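Local coordinates for protein chitinase (PDB 5XSW) that probably hydrolyses chitin as an endochitinase, using a mainly helical domain that holds bound glycan in a pocket and follows an N-terminal beta-rich domain, at residues D276-V280 against T291-V295; F318-D324 against A356-L362; Y139-V144 against R450-T455; W28-D34 against P467-T473. One frame throughout, in Å; residues are numbered along the deposited sequence.

Contact 1: residues D276-V280 against T291-V295; sequences DYMKV and TSPIV
Residues 276-278 form the last turn of helix 274-278. Lys-279 leaves the helical conformation (-83/114), and Val-280 is extended. Residues 291-295 are an early part of helix 288-311, kinked at Pro-293, whose N makes no bond to the preceding turn; Val-295 N bonds Thr-291 O at 2.9 Å. The two backbones are closest, CA to CA, at Met-278 and Ser-292 (4.9 Å) and at Tyr-277 and Thr-291 (5.5 Å). The CA-to-CB bonds of Thr-291, Ser-292 and Val-295 point toward the first segment. Thr-291 is in the p rotamer, and its OG1 donates to Tyr-277 O at 2.7 Å. A water donates to Asp-276 O and Thr-291 OG1, at 2.8 Å each. Thr-291 CG2 lies over one face of the Tyr-277 ring; at the ring edge, Tyr-277 CD2 is 3.9 Å from Val-295 CG2. Met-278 is m at all three chi angles; its SD is 3.5 Å from Val-295 CG1, and its CE is 3.8 Å from Ser-292 CB. Asp-276 OD2 salt-bridges Lys-412 NZ; Tyr-277 OH hydrogen-bonds Lys-412 O. The contact is buried and joins one helix end to the next helix. A hydroxyl and a water satisfy C-terminal carbonyls; apolar contacts of Tyr-277 and Met-278 with Val-295 complete it.

Contact 2: residues F318-D324 against A356-L362; sequences FLRLAKD and AINAEVL
This contact lies in the mainly helical domain. The loop after helix 313-321 runs alongside the link from helix 353-357 to helix 362-365, in the same direction: Ala-322 CA is 3.9 Å from Ile-357 CA, and Asp-324 CA is 4.9 Å from Glu-360 CA. Ala-322 is the first residue to leave the helix, with phi/psi -57/138.

Apolar contacts lie on the helical side. Phe-318 (chi1 t) puts CD1 3.7 Å from Ile-357 CG2 and CE1 4.0 Å from Ala-356 CB. Leu-321 CB is 4.2 Å from Ile-357 CG2. Phe-349 also meets the Phe-318 ring.

Hydrogen bonds join the first loop to residues 356-362. Lys-323 N donates to Ile-357 O at 2.8 Å, and Ala-322 CA makes a CA-H...O contact with the same oxygen at 3.5 Å. The extended Lys-323 side chain makes a weak bond from NZ to Asn-358 OD1 at 3.1 Å. One water accepts from Asp-324 N (3.0 Å) and donates to Ala-356 O (2.9 Å) and Ala-359 O (2.6 Å).

The carboxylate of Asp-324 (chi1 t) serves two backbone amides. OD1 accepts from Trp-326 N. At the start of helix 362-365, OD2 accepts from Leu-362 N at 2.9 Å.

Contact 3: residues Y139-V144 against R450-T455; sequences YYDPHV and RYDFLT
An Asx turn shapes the loop here: Asp-141 OD1 accepts from His-143 N at 2.9 Å. Tyr-139 ends helix 136-139, and the loop 140-144 that follows lies against the first turns of helix 449-461. That helix is kinked where the N atoms of Leu-454 and Thr-455 lack bonds to the turn before. The backbones stay apart; the nearest CA pair, Tyr-140 and Tyr-451, is separated by 6.5 Å. Side chains and water fill the gap. Tyr-139 (chi1 t) donates from OH to Asp-452 OD1 at 2.7 Å, and its CE2 is 3.5 Å from Thr-455 OG1. A water bonds Tyr-140 OH (2.7 Å) and Asp-452 OD1 (2.6 Å). Another donates to Tyr-139 O and Tyr-451 O, each at 2.8 Å. The CA-to-CB bond of Tyr-451 (chi1 m) points toward the loop; its OH is 3.6 Å from Pro-142 CA. Arg-450 is extended, with chi1 to chi3 all t. Its NH2 donates to Pro-142 O at 3.1 Å and also to Gln-161. A water bridges Arg-450 NH1 (3.0 Å) and Pro-142 O (2.8 Å). Leu-438 of helix 421-439 touches Tyr-139, Asp-452 and Thr-455. Phe-453 and Leu-454 pack instead on helix 186-199, so helix 449-461 lies between that helix and the loop.

Contact 4: residues W28-D34 against P467-T473; sequences WNGWCFD and PHIPRPT. With GOL (glycerol), chain J.
Pro-467, preceded by a cis peptide bond, lies in a proline-rich loop between helices 449-461 and 475-482. It runs past residues 28-34, where a turn at Asn-29 (phi/psi 71/5) leads into strand 32-41. The nearest CA pairs are Asn-29 and Pro-470 at 5.5 Å, and Asp-34 and Thr-473 at 5.9 Å. Pro-467 O accepts from Trp-28 NE1 at 2.9 Å. His-468 O also lies at the edge of the Trp-28 ring, 3.4 Å from CZ2, and accepts from Trp-198. Ile-469 O receives a water (2.9 Å) that accepts from Asn-29 ND2 (3.0 Å). Pro-470 CB is 3.8 Å from Trp-28 CZ2. Arg-471 N donates to Asn-29 OD1 at 3.0 Å. The Arg-471 side chain makes a cation-pi contact with Tyr-104, and a water links its NE (2.9 Å) to Cys-32 O (2.7 Å). A glycerol, probably from crystallisation, accepts from Arg-471 NH2 at O1 (2.9 Å) and from Asn-29 ND2 at O2 (2.8 Å). Thr-473 OG1 lies 2.8 Å from Cys-32 O, at best a weak hydrogen bond. Trp-477 and Tyr-478 of helix 475-482 touch Asp-34. The arrangement is an interdomain junction: a C-terminal loop of the helical domain against the lead-in and first residues of strand 32-41 of the N-terminal beta domain.

Overall arrangement
Of the four, contact 4 closes the longest loop, joining the N-terminal beta domain to the loop before the last helix. The other three contacts are nested within it. Contact 3 closes a loop that holds contacts 1 and 2, which follow in series. Helix 288-311 of contact 1 is followed directly by helix 313-321 of contact 2, yet their centres are 33 Å apart. Contacts 3 and 4 lie on opposite sides of the chain's centre, 32 Å apart between centres. No two contacts touch. In contact 1 the side chain of Val-280 is about 11 Å from a bound NAG. Thus three contacts tie the helical domain together, and contact 4 is one that joins it to the beta domain.

Contact 1: residues D276-V280 against T291-V295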
# COMPACT_ATOMS: atom_id res chain seq x y z
N ASP A 276 11.13 -4.37 9.21
CA ASP A 276 11.98 -5.54 9.35
C ASP A 276 12.64 -5.99 8.00
O ASP A 276 13.80 -6.49 7.99
CB ASP A 276 11.19 -6.72 9.91
CG ASP A 276 12.08 -7.99 10.10
OD1 ASP A 276 13.18 -7.82 10.64
OD2 ASP A 276 11.71 -9.15 9.72
N TYR A 277 11.90 -5.85 6.89
CA TYR A 277 12.38 -6.33 5.58
C TYR A 277 13.25 -5.29 4.89
O TYR A 277 14.09 -5.67 4.10
CB TYR A 277 11.21 -6.70 4.64
CG TYR A 277 10.64 -8.10 4.91
CD1 TYR A 277 10.26 -8.49 6.21
CD2 TYR A 277 10.53 -9.03 3.88
CE1 TYR A 277 9.76 -9.74 6.46
CE2 TYR A 277 10.00 -10.27 4.10
CZ TYR A 277 9.64 -10.64 5.41
OH TYR A 277 9.12 -11.88 5.67
N MET A 278 13.04 -3.99 5.18
CA MET A 278 13.69 -2.94 4.39
C MET A 278 14.82 -2.22 5.17
O MET A 278 15.77 -1.72 4.57
CB MET A 278 12.70 -1.86 3.95
CG MET A 278 11.45 -2.38 3.12
SD MET A 278 12.07 -3.46 1.77
CE MET A 278 13.06 -2.30 1.01
N LYS A 279 14.69 -2.13 6.49
CA LYS A 279 15.61 -1.24 7.23
C LYS A 279 16.96 -1.95 7.53
O LYS A 279 17.02 -2.88 8.32
CB LYS A 279 14.94 -0.76 8.56
CG LYS A 279 15.85 0.28 9.35
CD LYS A 279 15.14 0.56 10.76
CE LYS A 279 15.94 1.61 11.57
NZ LYS A 279 15.61 1.41 13.02
N VAL A 280 18.02 -1.45 6.94
CA VAL A 280 19.32 -2.08 7.09
C VAL A 280 20.06 -1.30 8.18
O VAL A 280 19.44 -0.54 8.91
CB VAL A 280 20.13 -2.08 5.78
CG1 VAL A 280 19.47 -3.02 4.69
CG2 VAL A 280 20.30 -0.66 5.24
N THR A 291 16.82 -9.41 2.48
CA THR A 291 15.44 -9.29 2.07
C THR A 291 15.16 -8.04 1.21
O THR A 291 14.30 -8.10 0.33
CB THR A 291 14.44 -9.28 3.26
OG1 THR A 291 14.80 -8.27 4.23
CG2 THR A 291 14.43 -10.66 3.95
N SER A 292 15.89 -6.94 1.42
CA SER A 292 15.45 -5.70 0.79
C SER A 292 15.65 -5.70 -0.77
O SER A 292 14.79 -5.22 -1.47
CB SER A 292 16.12 -4.45 1.40
OG SER A 292 17.53 -4.33 1.25
N PRO A 293 16.76 -6.24 -1.29
CA PRO A 293 16.80 -6.30 -2.77
C PRO A 293 15.75 -7.25 -3.37
O PRO A 293 15.23 -6.97 -4.46
CB PRO A 293 18.26 -6.75 -3.08
CG PRO A 293 18.69 -7.48 -1.77
CD PRO A 293 18.07 -6.59 -0.70
N ILE A 294 15.38 -8.30 -2.67
CA ILE A 294 14.29 -9.15 -3.16
C ILE A 294 12.94 -8.42 -3.13
O ILE A 294 12.14 -8.47 -4.09
CB ILE A 294 14.26 -10.46 -2.34
CG1 ILE A 294 15.54 -11.25 -2.69
CG2 ILE A 294 12.99 -11.29 -2.67
CD1 ILE A 294 15.99 -12.18 -1.51
N VAL A 295 12.68 -7.67 -2.05
CA VAL A 295 11.45 -6.85 -1.99
C VAL A 295 11.42 -5.82 -3.14
O VAL A 295 10.42 -5.68 -3.79
CB VAL A 295 11.33 -6.11 -0.61
CG1 VAL A 295 10.11 -5.15 -0.59
CG2 VAL A 295 11.22 -7.18 0.48
O HOH W 1 14.71 -8.89 6.91

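Contact 2: residues F318-D324 against A356-L362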
# COMPACT_ATOMS: atom_id res chain seq x y z
N PHE A 318 5.00 -3.59 -28.12
CA PHE A 318 5.73 -2.37 -27.79
C PHE A 318 7.24 -2.60 -27.65
O PHE A 318 8.03 -1.77 -28.10
CB PHE A 318 5.16 -1.76 -26.47
CG PHE A 318 5.87 -0.52 -26.03
CD1 PHE A 318 5.56 0.70 -26.60
CD2 PHE A 318 6.86 -0.59 -25.09
CE1 PHE A 318 6.23 1.82 -26.23
CE2 PHE A 318 7.55 0.56 -24.69
CZ PHE A 318 7.23 1.75 -25.25
N LEU A 319 7.64 -3.69 -27.00
CA LEU A 319 9.09 -3.98 -26.84
C LEU A 319 9.76 -4.16 -28.24
O LEU A 319 10.88 -3.73 -28.49
CB LEU A 319 9.31 -5.25 -26.02
CG LEU A 319 8.89 -5.37 -24.51
CD1 LEU A 319 9.08 -6.79 -23.96
CD2 LEU A 319 9.68 -4.38 -23.67
N ARG A 320 9.05 -4.82 -29.13
CA ARG A 320 9.55 -5.07 -30.52
C ARG A 320 9.68 -3.73 -31.28
O ARG A 320 10.68 -3.47 -31.90
CB ARG A 320 8.59 -6.08 -31.17
CG ARG A 320 8.77 -6.53 -32.60
CD ARG A 320 7.95 -7.84 -32.86
NE ARG A 320 6.49 -7.67 -32.82
CZ ARG A 320 5.65 -8.22 -31.92
NH1 ARG A 320 4.34 -7.98 -32.02
NH2 ARG A 320 6.08 -8.99 -30.91
N LEU A 321 8.71 -2.83 -31.14
CA LEU A 321 8.64 -1.65 -32.02
C LEU A 321 9.24 -0.37 -31.54
O LEU A 321 9.58 0.48 -32.37
CB LEU A 321 7.18 -1.33 -32.37
CG LEU A 321 6.34 -2.42 -33.06
CD1 LEU A 321 4.88 -2.04 -33.15
CD2 LEU A 321 6.88 -2.65 -34.45
N ALA A 322 9.33 -0.17 -30.21
CA ALA A 322 9.77 1.14 -29.70
C ALA A 322 11.13 1.52 -30.25
O ALA A 322 12.04 0.70 -30.28
CB ALA A 322 9.79 1.14 -28.15
N LYS A 323 11.31 2.78 -30.64
CA LYS A 323 12.64 3.20 -31.12
C LYS A 323 13.67 3.36 -30.01
O LYS A 323 14.87 3.27 -30.26
CB LYS A 323 12.56 4.52 -31.91
CG LYS A 323 12.05 4.36 -33.37
CD LYS A 323 11.94 5.72 -34.12
CE LYS A 323 10.98 5.62 -35.35
NZ LYS A 323 10.58 6.97 -35.93
N ASP A 324 13.23 3.61 -28.78
CA ASP A 324 14.16 3.81 -27.65
C ASP A 324 14.44 2.41 -27.06
O ASP A 324 13.53 1.71 -26.56
CB ASP A 324 13.55 4.78 -26.60
CG ASP A 324 14.44 5.01 -25.38
OD1 ASP A 324 15.47 4.32 -25.20
OD2 ASP A 324 14.12 5.93 -24.61
N ALA A 356 4.75 7.16 -28.52
CA ALA A 356 5.65 6.37 -27.64
C ALA A 356 6.61 5.51 -28.46
O ALA A 356 7.84 5.54 -28.24
CB ALA A 356 4.86 5.49 -26.74
N ILE A 357 6.07 4.74 -29.41
CA ILE A 357 7.00 3.86 -30.13
C ILE A 357 7.95 4.64 -31.06
O ILE A 357 9.03 4.12 -31.41
CB ILE A 357 6.32 2.78 -30.95
CG1 ILE A 357 5.52 3.37 -32.08
CG2 ILE A 357 5.48 1.82 -30.08
CD1 ILE A 357 4.95 2.27 -32.98
N ASN A 358 7.62 5.89 -31.39
CA ASN A 358 8.50 6.67 -32.27
C ASN A 358 9.47 7.56 -31.56
O ASN A 358 10.29 8.22 -32.20
CB ASN A 358 7.66 7.53 -33.24
CG ASN A 358 7.05 6.69 -34.37
OD1 ASN A 358 7.75 5.99 -35.08
ND2 ASN A 358 5.73 6.71 -34.47
N ALA A 359 9.41 7.58 -30.24
CA ALA A 359 10.30 8.46 -29.52
C ALA A 359 11.71 7.89 -29.46
O ALA A 359 11.89 6.72 -29.11
CB ALA A 359 9.74 8.72 -28.05
N GLU A 360 12.72 8.72 -29.75
CA GLU A 360 14.09 8.26 -29.65
C GLU A 360 14.53 8.15 -28.20
O GLU A 360 15.29 7.26 -27.86
CB GLU A 360 15.03 9.21 -30.38
CG GLU A 360 14.85 9.18 -31.91
CD GLU A 360 16.01 9.84 -32.66
OE1 GLU A 360 16.98 10.27 -31.99
OE2 GLU A 360 15.94 9.93 -33.91
N VAL A 361 14.07 9.08 -27.36
CA VAL A 361 14.24 8.99 -25.90
C VAL A 361 12.85 9.15 -25.30
O VAL A 361 12.36 10.27 -25.17
CB VAL A 361 15.17 10.05 -25.38
CG1 VAL A 361 15.52 9.82 -23.90
CG2 VAL A 361 16.46 10.07 -26.24
N LEU A 362 12.23 8.04 -24.94
CA LEU A 362 10.86 8.04 -24.40
C LEU A 362 10.70 9.02 -23.22
O LEU A 362 9.77 9.83 -23.21
CB LEU A 362 10.48 6.61 -24.02
CG LEU A 362 9.03 6.44 -23.56
CD1 LEU A 362 8.02 6.51 -24.77
CD2 LEU A 362 8.87 5.14 -22.80
O HOH W 2 10.58 4.75 -28.06

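Contact 3: residues Y139-V144 against R450-T455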
# COMPACT_ATOMS: atom_id res chain seq x y z
N TYR A 139 32.89 -21.58 -17.86
CA TYR A 139 32.45 -21.32 -16.50
C TYR A 139 33.46 -20.45 -15.75
O TYR A 139 33.02 -19.54 -15.03
CB TYR A 139 32.20 -22.65 -15.78
CG TYR A 139 31.61 -22.63 -14.37
CD1 TYR A 139 32.43 -22.43 -13.25
CD2 TYR A 139 30.25 -22.91 -14.16
CE1 TYR A 139 31.89 -22.47 -11.92
CE2 TYR A 139 29.72 -22.94 -12.86
CZ TYR A 139 30.56 -22.71 -11.76
OH TYR A 139 30.05 -22.77 -10.51
N TYR A 140 34.78 -20.65 -15.96
CA TYR A 140 35.81 -19.93 -15.18
C TYR A 140 36.47 -18.85 -15.96
O TYR A 140 37.37 -18.21 -15.45
CB TYR A 140 36.90 -20.89 -14.63
CG TYR A 140 36.39 -21.88 -13.62
CD1 TYR A 140 36.08 -21.48 -12.32
CD2 TYR A 140 36.23 -23.22 -13.95
CE1 TYR A 140 35.61 -22.40 -11.38
CE2 TYR A 140 35.71 -24.15 -13.02
CZ TYR A 140 35.42 -23.73 -11.73
OH TYR A 140 34.94 -24.61 -10.78
N ASP A 141 36.00 -18.59 -17.17
CA ASP A 141 36.59 -17.59 -18.03
C ASP A 141 36.43 -16.17 -17.46
O ASP A 141 35.31 -15.70 -17.22
CB ASP A 141 35.96 -17.69 -19.42
CG ASP A 141 36.61 -16.77 -20.44
OD1 ASP A 141 37.49 -15.94 -20.08
OD2 ASP A 141 36.23 -16.87 -21.62
N PRO A 142 37.55 -15.48 -17.23
CA PRO A 142 37.40 -14.16 -16.61
C PRO A 142 37.04 -13.07 -17.61
O PRO A 142 36.83 -11.94 -17.18
CB PRO A 142 38.77 -13.89 -16.00
CG PRO A 142 39.74 -14.74 -16.87
CD PRO A 142 38.95 -15.96 -17.25
N HIS A 143 36.98 -13.37 -18.90
CA HIS A 143 36.77 -12.31 -19.86
C HIS A 143 35.31 -11.85 -19.72
O HIS A 143 34.42 -12.68 -19.64
CB HIS A 143 37.06 -12.77 -21.29
CG HIS A 143 36.50 -11.87 -22.35
ND1 HIS A 143 37.23 -10.84 -22.90
CD2 HIS A 143 35.29 -11.86 -22.96
CE1 HIS A 143 36.49 -10.22 -23.81
NE2 HIS A 143 35.31 -10.82 -23.86
N VAL A 144 35.11 -10.54 -19.70
CA VAL A 144 33.80 -9.93 -19.50
C VAL A 144 33.26 -9.40 -20.82
O VAL A 144 33.92 -8.65 -21.49
CB VAL A 144 33.88 -8.75 -18.48
CG1 VAL A 144 32.54 -7.99 -18.36
CG2 VAL A 144 34.36 -9.28 -17.12
N ARG A 450 31.01 -14.56 -7.77
CA ARG A 450 30.94 -14.33 -9.21
C ARG A 450 30.76 -15.64 -10.03
O ARG A 450 29.87 -15.74 -10.90
CB ARG A 450 32.21 -13.60 -9.68
CG ARG A 450 32.15 -13.34 -11.19
CD ARG A 450 33.36 -12.62 -11.71
NE ARG A 450 33.49 -12.83 -13.15
CZ ARG A 450 34.42 -12.23 -13.91
NH1 ARG A 450 35.27 -11.34 -13.38
NH2 ARG A 450 34.48 -12.51 -15.20
N TYR A 451 31.57 -16.66 -9.72
CA TYR A 451 31.63 -17.87 -10.58
C TYR A 451 30.67 -18.96 -10.16
O TYR A 451 30.15 -19.71 -11.00
CB TYR A 451 33.08 -18.40 -10.62
CG TYR A 451 34.02 -17.44 -11.32
CD1 TYR A 451 34.04 -17.34 -12.70
CD2 TYR A 451 34.80 -16.56 -10.59
CE1 TYR A 451 34.88 -16.43 -13.33
CE2 TYR A 451 35.63 -15.65 -11.21
CZ TYR A 451 35.66 -15.59 -12.57
OH TYR A 451 36.51 -14.67 -13.16
N ASP A 452 30.41 -19.08 -8.85
CA ASP A 452 29.66 -20.22 -8.35
C ASP A 452 28.24 -19.95 -7.85
O ASP A 452 27.44 -20.88 -7.72
CB ASP A 452 30.42 -20.86 -7.18
CG ASP A 452 31.78 -21.36 -7.59
OD1 ASP A 452 31.86 -22.07 -8.63
OD2 ASP A 452 32.75 -21.05 -6.88
N PHE A 453 27.94 -18.73 -7.41
CA PHE A 453 26.70 -18.63 -6.64
C PHE A 453 25.41 -18.86 -7.47
O PHE A 453 24.42 -19.39 -6.94
CB PHE A 453 26.63 -17.26 -5.86
CG PHE A 453 25.52 -17.24 -4.82
CD1 PHE A 453 25.55 -18.10 -3.76
CD2 PHE A 453 24.43 -16.36 -4.94
CE1 PHE A 453 24.51 -18.14 -2.80
CE2 PHE A 453 23.40 -16.36 -4.01
CZ PHE A 453 23.42 -17.25 -2.93
N LEU A 454 25.39 -18.51 -8.76
CA LEU A 454 24.19 -18.83 -9.53
C LEU A 454 23.95 -20.35 -9.60
O LEU A 454 22.79 -20.81 -9.57
CB LEU A 454 24.27 -18.31 -10.97
CG LEU A 454 24.07 -16.79 -11.14
CD1 LEU A 454 24.13 -16.39 -12.65
CD2 LEU A 454 22.68 -16.42 -10.51
N THR A 455 25.03 -21.11 -9.65
CA THR A 455 24.87 -22.59 -9.72
C THR A 455 24.31 -23.11 -8.38
O THR A 455 23.40 -23.94 -8.34
CB THR A 455 26.22 -23.25 -10.11
OG1 THR A 455 26.55 -22.86 -11.45
CG2 THR A 455 26.08 -24.81 -10.08
O HOH W 3 30.51 -19.41 -13.79
O HOH W 4 34.01 -23.56 -8.51
O HOH W 5 37.59 -10.41 -15.00

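Contact 4: residues W28-D34 against P467-T473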
# COMPACT_ATOMS: atom_id res chain seq x y z
N TRP A 28 0.94 -23.88 -3.33
CA TRP A 28 1.72 -22.96 -4.15
C TRP A 28 0.96 -22.57 -5.39
O TRP A 28 0.48 -23.43 -6.12
CB TRP A 28 3.03 -23.61 -4.54
CG TRP A 28 3.79 -22.78 -5.53
CD1 TRP A 28 3.87 -22.97 -6.88
CD2 TRP A 28 4.63 -21.65 -5.22
NE1 TRP A 28 4.68 -22.00 -7.45
CE2 TRP A 28 5.19 -21.20 -6.44
CE3 TRP A 28 4.97 -20.98 -4.01
CZ2 TRP A 28 6.04 -20.09 -6.52
CZ3 TRP A 28 5.84 -19.88 -4.08
CH2 TRP A 28 6.38 -19.46 -5.33
N ASN A 29 0.77 -21.25 -5.56
CA ASN A 29 0.14 -20.67 -6.74
C ASN A 29 -1.36 -20.95 -6.80
O ASN A 29 -2.00 -20.58 -7.75
CB ASN A 29 0.80 -21.18 -8.02
CG ASN A 29 0.95 -20.08 -9.07
OD1 ASN A 29 0.81 -18.90 -8.75
ND2 ASN A 29 1.28 -20.46 -10.31
N GLY A 30 -1.91 -21.57 -5.78
CA GLY A 30 -3.33 -21.88 -5.82
C GLY A 30 -4.10 -21.39 -4.61
O GLY A 30 -5.15 -21.95 -4.26
N TRP A 31 -3.61 -20.33 -3.96
CA TRP A 31 -4.27 -19.85 -2.75
C TRP A 31 -5.49 -19.05 -3.15
O TRP A 31 -6.53 -19.02 -2.45
CB TRP A 31 -3.30 -19.00 -1.91
CG TRP A 31 -3.89 -18.38 -0.67
CD1 TRP A 31 -4.03 -18.96 0.57
CD2 TRP A 31 -4.44 -17.05 -0.55
NE1 TRP A 31 -4.64 -18.08 1.44
CE2 TRP A 31 -4.89 -16.90 0.78
CE3 TRP A 31 -4.61 -15.98 -1.44
CZ2 TRP A 31 -5.48 -15.73 1.24
CZ3 TRP A 31 -5.21 -14.82 -0.98
CH2 TRP A 31 -5.64 -14.71 0.35
N CYS A 32 -5.37 -18.37 -4.29
CA CYS A 32 -6.45 -17.63 -4.89
C CYS A 32 -6.23 -17.65 -6.41
O CYS A 32 -5.07 -17.55 -6.90
CB CYS A 32 -6.49 -16.15 -4.40
SG CYS A 32 -7.97 -15.33 -4.77
N PHE A 33 -7.33 -17.80 -7.14
CA PHE A 33 -7.31 -17.60 -8.61
C PHE A 33 -8.12 -16.39 -8.95
O PHE A 33 -9.28 -16.28 -8.56
CB PHE A 33 -7.89 -18.87 -9.35
CG PHE A 33 -7.12 -20.11 -9.08
CD1 PHE A 33 -5.90 -20.34 -9.70
CD2 PHE A 33 -7.59 -21.05 -8.18
CE1 PHE A 33 -5.17 -21.51 -9.44
CE2 PHE A 33 -6.86 -22.22 -7.90
CZ PHE A 33 -5.65 -22.44 -8.51
N ASP A 34 -7.53 -15.47 -9.70
CA ASP A 34 -8.25 -14.31 -10.16
C ASP A 34 -8.54 -14.51 -11.66
O ASP A 34 -7.61 -14.57 -12.45
CB ASP A 34 -7.45 -13.02 -9.98
CG ASP A 34 -7.37 -12.56 -8.52
OD1 ASP A 34 -7.93 -13.26 -7.65
OD2 ASP A 34 -6.74 -11.50 -8.28
N PRO A 467 5.37 -23.35 -11.11
CA PRO A 467 6.43 -22.52 -11.70
C PRO A 467 7.09 -21.63 -10.60
O PRO A 467 6.43 -21.32 -9.60
CB PRO A 467 5.66 -21.69 -12.73
CG PRO A 467 4.34 -21.48 -12.08
CD PRO A 467 4.03 -22.77 -11.35
N HIS A 468 8.37 -21.27 -10.75
CA HIS A 468 9.06 -20.57 -9.66
C HIS A 468 8.51 -19.18 -9.41
O HIS A 468 8.54 -18.70 -8.30
CB HIS A 468 10.54 -20.49 -9.96
CG HIS A 468 11.22 -21.82 -9.98
ND1 HIS A 468 10.78 -22.90 -9.25
CD2 HIS A 468 12.32 -22.24 -10.65
CE1 HIS A 468 11.58 -23.93 -9.46
NE2 HIS A 468 12.52 -23.55 -10.31
N ILE A 469 8.01 -18.52 -10.46
CA ILE A 469 7.37 -17.21 -10.31
C ILE A 469 5.86 -17.38 -10.24
O ILE A 469 5.24 -17.83 -11.21
CB ILE A 469 7.76 -16.27 -11.47
CG1 ILE A 469 9.30 -16.18 -11.54
CG2 ILE A 469 7.05 -14.89 -11.36
CD1 ILE A 469 9.81 -15.35 -12.74
N PRO A 470 5.26 -17.06 -9.07
CA PRO A 470 3.82 -17.26 -8.89
C PRO A 470 3.05 -16.11 -9.52
O PRO A 470 3.65 -15.04 -9.73
CB PRO A 470 3.66 -17.29 -7.35
CG PRO A 470 4.72 -16.33 -6.87
CD PRO A 470 5.91 -16.50 -7.85
N ARG A 471 1.77 -16.30 -9.83
CA ARG A 471 0.93 -15.17 -10.26
C ARG A 471 0.61 -14.22 -9.08
O ARG A 471 0.36 -14.70 -7.97
CB ARG A 471 -0.41 -15.66 -10.83
CG ARG A 471 -0.26 -16.69 -11.99
CD ARG A 471 -1.67 -17.08 -12.55
NE ARG A 471 -2.20 -18.02 -11.59
CZ ARG A 471 -1.93 -19.31 -11.61
NH1 ARG A 471 -1.24 -19.84 -12.61
NH2 ARG A 471 -2.38 -20.07 -10.64
N PRO A 472 0.62 -12.91 -9.34
CA PRO A 472 -0.02 -11.97 -8.42
C PRO A 472 -1.49 -12.34 -8.35
O PRO A 472 -2.08 -12.76 -9.37
CB PRO A 472 0.17 -10.59 -9.09
CG PRO A 472 0.37 -10.95 -10.62
CD PRO A 472 1.07 -12.27 -10.59
N THR A 473 -2.10 -12.22 -7.18
CA THR A 473 -3.47 -12.70 -7.04
C THR A 473 -4.16 -12.08 -5.82
O THR A 473 -3.54 -11.26 -5.12
CB THR A 473 -3.47 -14.27 -6.95
OG1 THR A 473 -4.81 -14.77 -7.05
CG2 THR A 473 -2.81 -14.76 -5.66
C1 GOL J . -1.18 -23.82 -11.09
O1 GOL J . -2.02 -22.89 -10.42
C2 GOL J . -0.01 -23.08 -11.71
O2 GOL J . 1.08 -23.24 -10.84
C3 GOL J . 0.32 -23.71 -13.06
O3 GOL J . 1.06 -22.83 -13.90
O HOH W 6 -0.92 -17.05 -7.53
O HOH W 7 2.59 -18.49 -12.13
O HOH W 8 -3.29 -17.48 -8.95
O HOH W 9 -4.79 -15.76 -10.39